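Local coordinates for protein sialidase B (Streptococcus pneumoniae serotype 4, PDB 4XJW) that hydrolyses alpha-(2->3)-, alpha-(2->6)- and alpha-(2->8)-linked terminal sialic acids from oligosaccharides, glycoproteins and glycolipids, at residues L333-N338 with L412-T416; Y602-I606 with L652-T658. The protein carries 1 engineered substitution. All coordinates share one frame; numbering follows the deposited sequence.

Contact 1 (L333-N338 with L412-T416)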
ATOM      1  N   LEU A 333       3.683  30.625  -9.494  1.00 23.34           N
ATOM      2  CA  LEU A 333       4.613  29.515  -9.650  1.00 20.45           C
ATOM      3  C   LEU A 333       5.875  29.971 -10.374  1.00 21.35           C
ATOM      4  O   LEU A 333       5.792  30.554 -11.459  1.00 25.17           O
ATOM      5  CB  LEU A 333       3.933  28.391 -10.432  1.00 25.31           C
ATOM      6  CG  LEU A 333       4.686  27.070 -10.595  1.00 18.06           C
ATOM      7  CD1 LEU A 333       4.821  26.382  -9.250  1.00 19.18           C
ATOM      8  CD2 LEU A 333       3.955  26.172 -11.596  1.00 20.26           C
ATOM      9  N   LYS A 334       7.029  29.721  -9.763  1.00 19.00           N
ATOM     10  CA  LYS A 334       8.314  30.107 -10.344  1.00 18.83           C
ATOM     11  C   LYS A 334       8.771  29.050 -11.330  1.00 22.19           C
ATOM     12  O   LYS A 334       8.526  27.860 -11.131  1.00 24.10           O
ATOM     13  CB  LYS A 334       9.373  30.306  -9.255  1.00 21.85           C
ATOM     14  CG  LYS A 334       9.069  31.442  -8.289  1.00 25.78           C
ATOM     15  CD  LYS A 334      10.173  31.633  -7.269  1.00 26.57           C
ATOM     16  CE  LYS A 334      10.249  30.463  -6.311  1.00 22.56           C
ATOM     17  NZ  LYS A 334      11.339  30.624  -5.318  1.00 28.31           N
ATOM     18  N   LEU A 335       9.421  29.490 -12.404  1.00 20.51           N
ATOM     19  CA  LEU A 335       9.975  28.568 -13.386  1.00 20.80           C
ATOM     20  C   LEU A 335      11.420  28.912 -13.725  1.00 19.46           C
ATOM     21  O   LEU A 335      11.808  30.082 -13.740  1.00 20.14           O
ATOM     22  CB  LEU A 335       9.157  28.579 -14.674  1.00 20.09           C
ATOM     23  CG  LEU A 335       7.710  28.088 -14.626  1.00 20.75           C
ATOM     24  CD1 LEU A 335       7.001  28.345 -15.949  1.00 17.32           C
ATOM     25  CD2 LEU A 335       7.662  26.614 -14.265  1.00 17.96           C
ATOM     26  N   LYS A 336      12.201  27.876 -14.008  1.00 19.40           N
ATOM     27  CA  LYS A 336      13.571  28.034 -14.475  1.00 18.90           C
ATOM     28  C   LYS A 336      13.636  27.550 -15.909  1.00 22.78           C
ATOM     29  O   LYS A 336      13.156  26.457 -16.231  1.00 17.88           O
ATOM     30  CB  LYS A 336      14.539  27.232 -13.601  1.00 17.10           C
ATOM     31  CG  LYS A 336      15.910  27.002 -14.238  1.00 23.71           C
ATOM     32  CD  LYS A 336      16.865  26.332 -13.270  1.00 23.51           C
ATOM     33  CE  LYS A 336      17.167  27.250 -12.105  1.00 31.29           C
ATOM     34  NZ  LYS A 336      18.094  26.630 -11.118  1.00 41.94           N
ATOM     35  N   LYS A 337      14.214  28.365 -16.784  1.00 22.98           N
ATOM     36  CA  LYS A 337      14.319  27.985 -18.181  1.00 22.01           C
ATOM     37  C   LYS A 337      15.629  27.243 -18.396  1.00 25.01           C
ATOM     38  O   LYS A 337      16.623  27.532 -17.732  1.00 23.84           O
ATOM     39  CB  LYS A 337      14.242  29.217 -19.081  1.00 20.04           C
ATOM     40  CG  LYS A 337      13.952  28.882 -20.531  1.00 21.31           C
ATOM     41  CD  LYS A 337      13.930  30.127 -21.407  1.00 23.58           C
ATOM     42  CE  LYS A 337      13.608  29.774 -22.853  1.00 26.47           C
ATOM     43  NZ  LYS A 337      13.665  30.968 -23.749  1.00 33.11           N
ATOM     44  N   ASN A 338      15.636  26.281 -19.312  1.00 24.82           N
ATOM     45  CA  ASN A 338      16.845  25.502 -19.552  1.00 25.97           C
ATOM     46  C   ASN A 338      18.014  26.403 -19.950  1.00 27.13           C
ATOM     47  O   ASN A 338      17.870  27.269 -20.814  1.00 30.21           O
ATOM     48  CB  ASN A 338      16.606  24.439 -20.620  1.00 27.28           C
ATOM     49  CG  ASN A 338      17.692  23.376 -20.633  1.00 27.87           C
ATOM     50  OD1 ASN A 338      18.452  23.228 -19.673  1.00 36.29           O
ATOM     51  ND2 ASN A 338      17.763  22.627 -21.720  1.00 36.72           N
ATOM     52  N   LEU A 412      11.437  22.388 -20.902  1.00 19.10           N
ATOM     53  CA  LEU A 412      12.130  23.649 -21.172  1.00 17.05           C
ATOM     54  C   LEU A 412      12.010  24.596 -19.981  1.00 19.19           C
ATOM     55  O   LEU A 412      12.937  25.348 -19.679  1.00 20.20           O
ATOM     56  CB  LEU A 412      11.543  24.309 -22.417  1.00 21.90           C
ATOM     57  CG  LEU A 412      12.074  25.668 -22.868  1.00 19.84           C
ATOM     58  CD1 LEU A 412      13.572  25.601 -23.108  1.00 26.70           C
ATOM     59  CD2 LEU A 412      11.346  26.108 -24.138  1.00 27.99           C
ATOM     60  N   PHE A 413      10.851  24.570 -19.327  1.00 17.84           N
ATOM     61  CA  PHE A 413      10.619  25.328 -18.106  1.00 18.19           C
ATOM     62  C   PHE A 413      10.332  24.362 -16.962  1.00 17.59           C
ATOM     63  O   PHE A 413       9.487  23.476 -17.097  1.00 17.16           O
ATOM     64  CB  PHE A 413       9.433  26.278 -18.288  1.00 17.29           C
ATOM     65  CG  PHE A 413       9.725  27.443 -19.177  1.00 19.93           C
ATOM     66  CD1 PHE A 413      10.392  28.552 -18.685  1.00 22.76           C
ATOM     67  CD2 PHE A 413       9.319  27.433 -20.503  1.00 20.85           C
ATOM     68  CE1 PHE A 413      10.664  29.636 -19.505  1.00 22.09           C
ATOM     69  CE2 PHE A 413       9.580  28.515 -21.330  1.00 22.90           C
ATOM     70  CZ  PHE A 413      10.251  29.616 -20.827  1.00 21.76           C
ATOM     71  N   LYS A 414      11.035  24.527 -15.847  1.00 17.62           N
ATOM     72  CA  LYS A 414      10.926  23.596 -14.723  1.00 14.66           C
ATOM     73  C   LYS A 414      10.559  24.295 -13.418  1.00 19.79           C
ATOM     74  O   LYS A 414      11.014  25.409 -13.147  1.00 21.01           O
ATOM     75  CB  LYS A 414      12.234  22.805 -14.575  1.00 16.10           C
ATOM     76  CG  LYS A 414      12.408  21.792 -15.700  1.00 17.99           C
ATOM     77  CD  LYS A 414      13.793  21.166 -15.713  1.00 18.42           C
ATOM     78  CE  LYS A 414      13.901  19.992 -14.774  1.00 21.41           C
ATOM     79  NZ  LYS A 414      15.159  19.215 -15.036  1.00 23.22           N
ATOM     80  N   VAL A 415       9.723  23.639 -12.614  1.00 18.72           N
ATOM     81  CA  VAL A 415       9.358  24.169 -11.306  1.00 16.69           C
ATOM     82  C   VAL A 415      10.474  23.930 -10.299  1.00 19.05           C
ATOM     83  O   VAL A 415      11.388  23.134 -10.531  1.00 16.78           O
ATOM     84  CB  VAL A 415       8.049  23.545 -10.781  1.00 16.46           C
ATOM     85  CG1 VAL A 415       6.905  23.843 -11.730  1.00 18.21           C
ATOM     86  CG2 VAL A 415       8.201  22.046 -10.605  1.00 15.70           C
ATOM     87  N   THR A 416      10.392  24.629  -9.174  1.00 17.60           N
ATOM     88  CA  THR A 416      11.326  24.435  -8.075  1.00 15.45           C
ATOM     89  C   THR A 416      11.305  22.977  -7.617  1.00 18.06           C
ATOM     90  O   THR A 416      10.231  22.391  -7.480  1.00 14.96           O
ATOM     91  CB  THR A 416      10.937  25.348  -6.894  1.00 20.36           C
ATOM     92  OG1 THR A 416      10.970  26.722  -7.313  1.00 19.38           O
ATOM     93  CG2 THR A 416      11.855  25.148  -5.717  1.00 17.79           C
TER
HETATM   94  O   HOH W   1       8.517  26.760  -8.876  1.00 18.39           O
HETATM   95  O   HOH W   2      13.180  28.415  -6.708  1.00 30.93           O

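Contact 2 (Y602-I606 with L652-T658). Engineered in segment 602-606: Gly605 (natural residue Asp).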
ATOM      1  N   TYR A 602     -12.632  -1.952  23.647  1.00 18.06           N
ATOM      2  CA  TYR A 602     -12.521  -3.187  22.871  1.00 18.91           C
ATOM      3  C   TYR A 602     -11.318  -3.147  21.924  1.00 21.46           C
ATOM      4  O   TYR A 602     -11.061  -2.123  21.292  1.00 16.71           O
ATOM      5  CB  TYR A 602     -13.798  -3.416  22.055  1.00 20.40           C
ATOM      6  CG  TYR A 602     -15.070  -3.493  22.873  1.00 19.57           C
ATOM      7  CD1 TYR A 602     -15.398  -4.648  23.570  1.00 20.33           C
ATOM      8  CD2 TYR A 602     -15.956  -2.422  22.921  1.00 20.75           C
ATOM      9  CE1 TYR A 602     -16.561  -4.732  24.304  1.00 20.01           C
ATOM     10  CE2 TYR A 602     -17.122  -2.493  23.648  1.00 21.38           C
ATOM     11  CZ  TYR A 602     -17.416  -3.654  24.343  1.00 24.35           C
ATOM     12  OH  TYR A 602     -18.571  -3.741  25.077  1.00 28.27           O
ATOM     13  N   HIS A 603     -10.581  -4.255  21.843  1.00 19.79           N
ATOM     14  CA  HIS A 603      -9.479  -4.408  20.885  1.00 13.73           C
ATOM     15  C   HIS A 603      -9.760  -5.633  20.019  1.00 20.03           C
ATOM     16  O   HIS A 603      -9.901  -6.738  20.544  1.00 24.99           O
ATOM     17  CB  HIS A 603      -8.154  -4.633  21.621  1.00 19.81           C
ATOM     18  CG  HIS A 603      -7.657  -3.433  22.362  1.00 21.40           C
ATOM     19  ND1 HIS A 603      -6.511  -2.755  22.000  1.00 20.41           N
ATOM     20  CD2 HIS A 603      -8.140  -2.796  23.457  1.00 21.56           C
ATOM     21  CE1 HIS A 603      -6.317  -1.748  22.832  1.00 19.07           C
ATOM     22  NE2 HIS A 603      -7.288  -1.753  23.728  1.00 24.17           N
ATOM     23  N   TYR A 604      -9.840  -5.449  18.701  1.00 15.12           N
ATOM     24  CA  TYR A 604     -10.017  -6.578  17.790  1.00 14.30           C
ATOM     25  C   TYR A 604      -8.752  -6.821  16.983  1.00 13.92           C
ATOM     26  O   TYR A 604      -8.274  -5.930  16.292  1.00 13.69           O
ATOM     27  CB  TYR A 604     -11.173  -6.324  16.823  1.00 16.10           C
ATOM     28  CG  TYR A 604     -11.246  -7.351  15.710  1.00 16.98           C
ATOM     29  CD1 TYR A 604     -11.764  -8.625  15.941  1.00 15.25           C
ATOM     30  CD2 TYR A 604     -10.793  -7.050  14.429  1.00 11.89           C
ATOM     31  CE1 TYR A 604     -11.817  -9.572  14.927  1.00 14.80           C
ATOM     32  CE2 TYR A 604     -10.848  -7.981  13.417  1.00 13.58           C
ATOM     33  CZ  TYR A 604     -11.359  -9.241  13.669  1.00 14.84           C
ATOM     34  OH  TYR A 604     -11.409 -10.165  12.648  1.00 16.57           O
ATOM     35  N   GLY A 605      -8.219  -8.030  17.059  1.00 13.94           N
ATOM     36  CA  GLY A 605      -7.033  -8.377  16.278  1.00 14.71           C
ATOM     37  C   GLY A 605      -7.416  -8.729  14.841  1.00 13.07           C
ATOM     38  O   GLY A 605      -8.151  -9.684  14.602  1.00 14.77           O
ATOM     39  N   ILE A 606      -6.908  -7.957  13.886  1.00 11.15           N
ATOM     40  CA  ILE A 606      -7.186  -8.190  12.464  1.00 12.63           C
ATOM     41  C   ILE A 606      -6.646  -9.557  12.011  1.00 10.70           C
ATOM     42  O   ILE A 606      -7.273 -10.276  11.233  1.00 12.47           O
ATOM     43  CB  ILE A 606      -6.568  -7.062  11.615  1.00 13.85           C
ATOM     44  CG1 ILE A 606      -7.264  -5.728  11.900  1.00 17.71           C
ATOM     45  CG2 ILE A 606      -6.653  -7.394  10.123  1.00 12.38           C
ATOM     46  CD1 ILE A 606      -8.518  -5.535  11.080  1.00 17.07           C
ATOM     47  N   LEU A 652     -16.031  -5.994   8.261  1.00 11.64           N
ATOM     48  CA  LEU A 652     -16.265  -6.406   9.640  1.00 11.43           C
ATOM     49  C   LEU A 652     -17.582  -5.849  10.162  1.00 14.70           C
ATOM     50  O   LEU A 652     -18.063  -4.806   9.699  1.00 15.10           O
ATOM     51  CB  LEU A 652     -15.120  -5.949  10.534  1.00 12.91           C
ATOM     52  CG  LEU A 652     -13.755  -6.585  10.251  1.00 13.82           C
ATOM     53  CD1 LEU A 652     -12.652  -5.835  10.995  1.00 14.01           C
ATOM     54  CD2 LEU A 652     -13.775  -8.047  10.632  1.00 15.17           C
ATOM     55  N   GLU A 653     -18.171  -6.550  11.128  1.00 17.21           N
ATOM     56  CA  GLU A 653     -19.354  -6.065  11.831  1.00 16.36           C
ATOM     57  C   GLU A 653     -18.987  -5.683  13.264  1.00 16.13           C
ATOM     58  O   GLU A 653     -18.013  -6.196  13.812  1.00 16.35           O
ATOM     59  CB  GLU A 653     -20.441  -7.136  11.836  1.00 12.76           C
ATOM     60  CG  GLU A 653     -20.933  -7.500  10.454  1.00 19.33           C
ATOM     61  CD  GLU A 653     -22.091  -8.474  10.489  1.00 21.32           C
ATOM     62  OE1 GLU A 653     -23.236  -8.026  10.712  1.00 26.53           O
ATOM     63  OE2 GLU A 653     -21.844  -9.682  10.298  1.00 26.34           O
ATOM     64  N   ILE A 654     -19.768  -4.796  13.877  1.00 16.73           N
ATOM     65  CA  ILE A 654     -19.448  -4.343  15.230  1.00 16.32           C
ATOM     66  C   ILE A 654     -19.394  -5.507  16.208  1.00 19.04           C
ATOM     67  O   ILE A 654     -18.514  -5.566  17.069  1.00 19.11           O
ATOM     68  CB  ILE A 654     -20.427  -3.264  15.729  1.00 20.15           C
ATOM     69  CG1 ILE A 654     -20.284  -2.014  14.877  1.00 17.58           C
ATOM     70  CG2 ILE A 654     -20.158  -2.926  17.183  1.00 22.63           C
ATOM     71  CD1 ILE A 654     -18.867  -1.455  14.863  1.00 21.02           C
ATOM     72  N   ASN A 655     -20.305  -6.462  16.047  1.00 16.35           N
ATOM     73  CA  ASN A 655     -20.291  -7.642  16.903  1.00 19.79           C
ATOM     74  C   ASN A 655     -18.986  -8.449  16.802  1.00 20.30           C
ATOM     75  O   ASN A 655     -18.604  -9.124  17.752  1.00 21.53           O
ATOM     76  CB  ASN A 655     -21.522  -8.523  16.663  1.00 22.00           C
ATOM     77  CG  ASN A 655     -22.796  -7.916  17.244  1.00 28.87           C
ATOM     78  OD1 ASN A 655     -22.752  -6.927  17.977  1.00 31.75           O
ATOM     79  ND2 ASN A 655     -23.937  -8.520  16.928  1.00 37.32           N
ATOM     80  N   ASP A 656     -18.296  -8.369  15.664  1.00 16.85           N
ATOM     81  CA  ASP A 656     -17.005  -9.048  15.534  1.00 17.36           C
ATOM     82  C   ASP A 656     -15.971  -8.379  16.421  1.00 19.83           C
ATOM     83  O   ASP A 656     -15.017  -9.017  16.881  1.00 20.00           O
ATOM     84  CB  ASP A 656     -16.493  -9.003  14.098  1.00 18.85           C
ATOM     85  CG  ASP A 656     -17.387  -9.741  13.134  1.00 16.33           C
ATOM     86  OD1 ASP A 656     -17.855 -10.846  13.486  1.00 20.88           O
ATOM     87  OD2 ASP A 656     -17.626  -9.209  12.021  1.00 18.21           O
ATOM     88  N   LEU A 657     -16.159  -7.084  16.650  1.00 16.25           N
ATOM     89  CA  LEU A 657     -15.138  -6.293  17.329  1.00 21.86           C
ATOM     90  C   LEU A 657     -15.294  -6.349  18.840  1.00 23.29           C
ATOM     91  O   LEU A 657     -14.326  -6.184  19.578  1.00 23.57           O
ATOM     92  CB  LEU A 657     -15.181  -4.841  16.856  1.00 18.92           C
ATOM     93  CG  LEU A 657     -15.193  -4.592  15.347  1.00 16.15           C
ATOM     94  CD1 LEU A 657     -14.990  -3.128  15.053  1.00 18.20           C
ATOM     95  CD2 LEU A 657     -14.125  -5.436  14.648  1.00 24.03           C
ATOM     96  N   THR A 658     -16.519  -6.580  19.294  1.00 23.48           N
ATOM     97  CA  THR A 658     -16.829  -6.491  20.711  1.00 24.17           C
ATOM     98  C   THR A 658     -16.987  -7.875  21.328  1.00 29.66           C
ATOM     99  O   THR A 658     -16.853  -8.040  22.537  1.00 35.70           O
ATOM    100  CB  THR A 658     -18.110  -5.669  20.930  1.00 24.41           C
ATOM    101  OG1 THR A 658     -19.188  -6.259  20.197  1.00 28.74           O
ATOM    102  CG2 THR A 658     -17.914  -4.252  20.432  1.00 22.06           C
TER

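Contact 1 (L333-N338 with L412-T416)
The Phe413 ring receives the extended chain of Lys337, which crosses it obliquely along the CE1 and CZ side; Lys337 CG is 3.5 Å from Phe413 CE1. Leu335 crosses Phe413 at about a right angle, its CD1 4.0 Å from Phe413 CB at the root of the side chain. Tyr345 and Tyr364 each meet the same ring edge-to-face. The motif is a short antiparallel pairing in the curled sheet inserted between strands 301-308 and 420-426 of the sialidase fold. Lys336 and Lys414 form its hydrogen-bonded pair: Lys336 N to Lys414 O and Lys414 N to Lys336 O both measure 2.9 Å. Past the non-hydrogen-bonded pair Lys337-Phe413, Asn338 N donates to Leu412 O.

Lys337 has CG anti to its own N (chi1 -164°), which lays its methylenes against the ring and leaves CE beside Leu412 CD1. Val415 CG1 meets two leucine methyls, at 3.8 Å from both Leu333 CD2 and Leu335 CD2. At the Thr416 end water joins the two chains. One water accepts from Thr416 N; Lys334 NZ, salt-bridged to Asp321, also reaches another that lies 2.8 Å from Thr416 OG1.

Contact 2 (Y602-I606 with L652-T658)
Tyr602 turns one ring face to Thr658, the last residue of the chain. The methyl CG2 of Thr658 stands 3.6 Å from the centroid of the Tyr602 ring and only 11° off its normal, a nearly central CH-pi contact. What sets the methyl there is the rotation of the threonine: OG1 sits between the backbone N and the carbonyl carbon (chi1 57°) and donates a long bond, 3.3 Å, to Ile654 O. That oxygen also takes Leu657 N, and the two donors approach from opposite faces of the carbonyl plane.

Strand 597-605 is an outermost strand of a four-stranded antiparallel sheet, a blade of the beta-propeller characteristic of GH33 sialidases, and the C-terminal turn of helix packs on it through side chains and backbone carbonyls.

Tyr604 is turned differently. With its CG anti to the backbone N (chi1 170°), the ring swings toward the short, weakly bonded helix at about 654-657, and Leu657 comes at it about at right angles, CD2 lying over a face 4.0 Å from the Tyr604 centroid, displaced toward CG. Leu652 crosses the ring obliquely farther out, where its CD1 is 3.7 Å from Tyr604 CE2; the same methyl meets Ile606 CD1. On the CD1 side of the ring, Tyr604 CD1 is 3.4 Å from Asp656 O.

Lys100, from the concanavalin-like N-terminal region, donates its backbone N-H to Tyr604 OH, tying the two domains at this spot, while Tyr602 OH pairs with Asp565. Within the turn, Asp656 OD2 reaches back to accept from Glu653 N at 2.9 Å.

Contact 1 and contact 2 lie on opposite sides of the chain's centre, with their own centres about 52 Å apart and their nearest atoms about 38 Å apart, so they do not touch. Contact 1 sits in the peripheral inserted sheet, its centre about 32 Å from that of the chain; contact 2 is nearer in, at about 23 Å, where the chain ends beside the N-terminal domain. Neither contains a known catalytic or substrate-binding residue. Contact 2 is the one for which a ligand distance matters: the Leu657 side chain is about 14 Å from the bound Optactin, too far to touch it. Ile606 also touches Tyr613, two residues before Tyr615, the probable nucleophile.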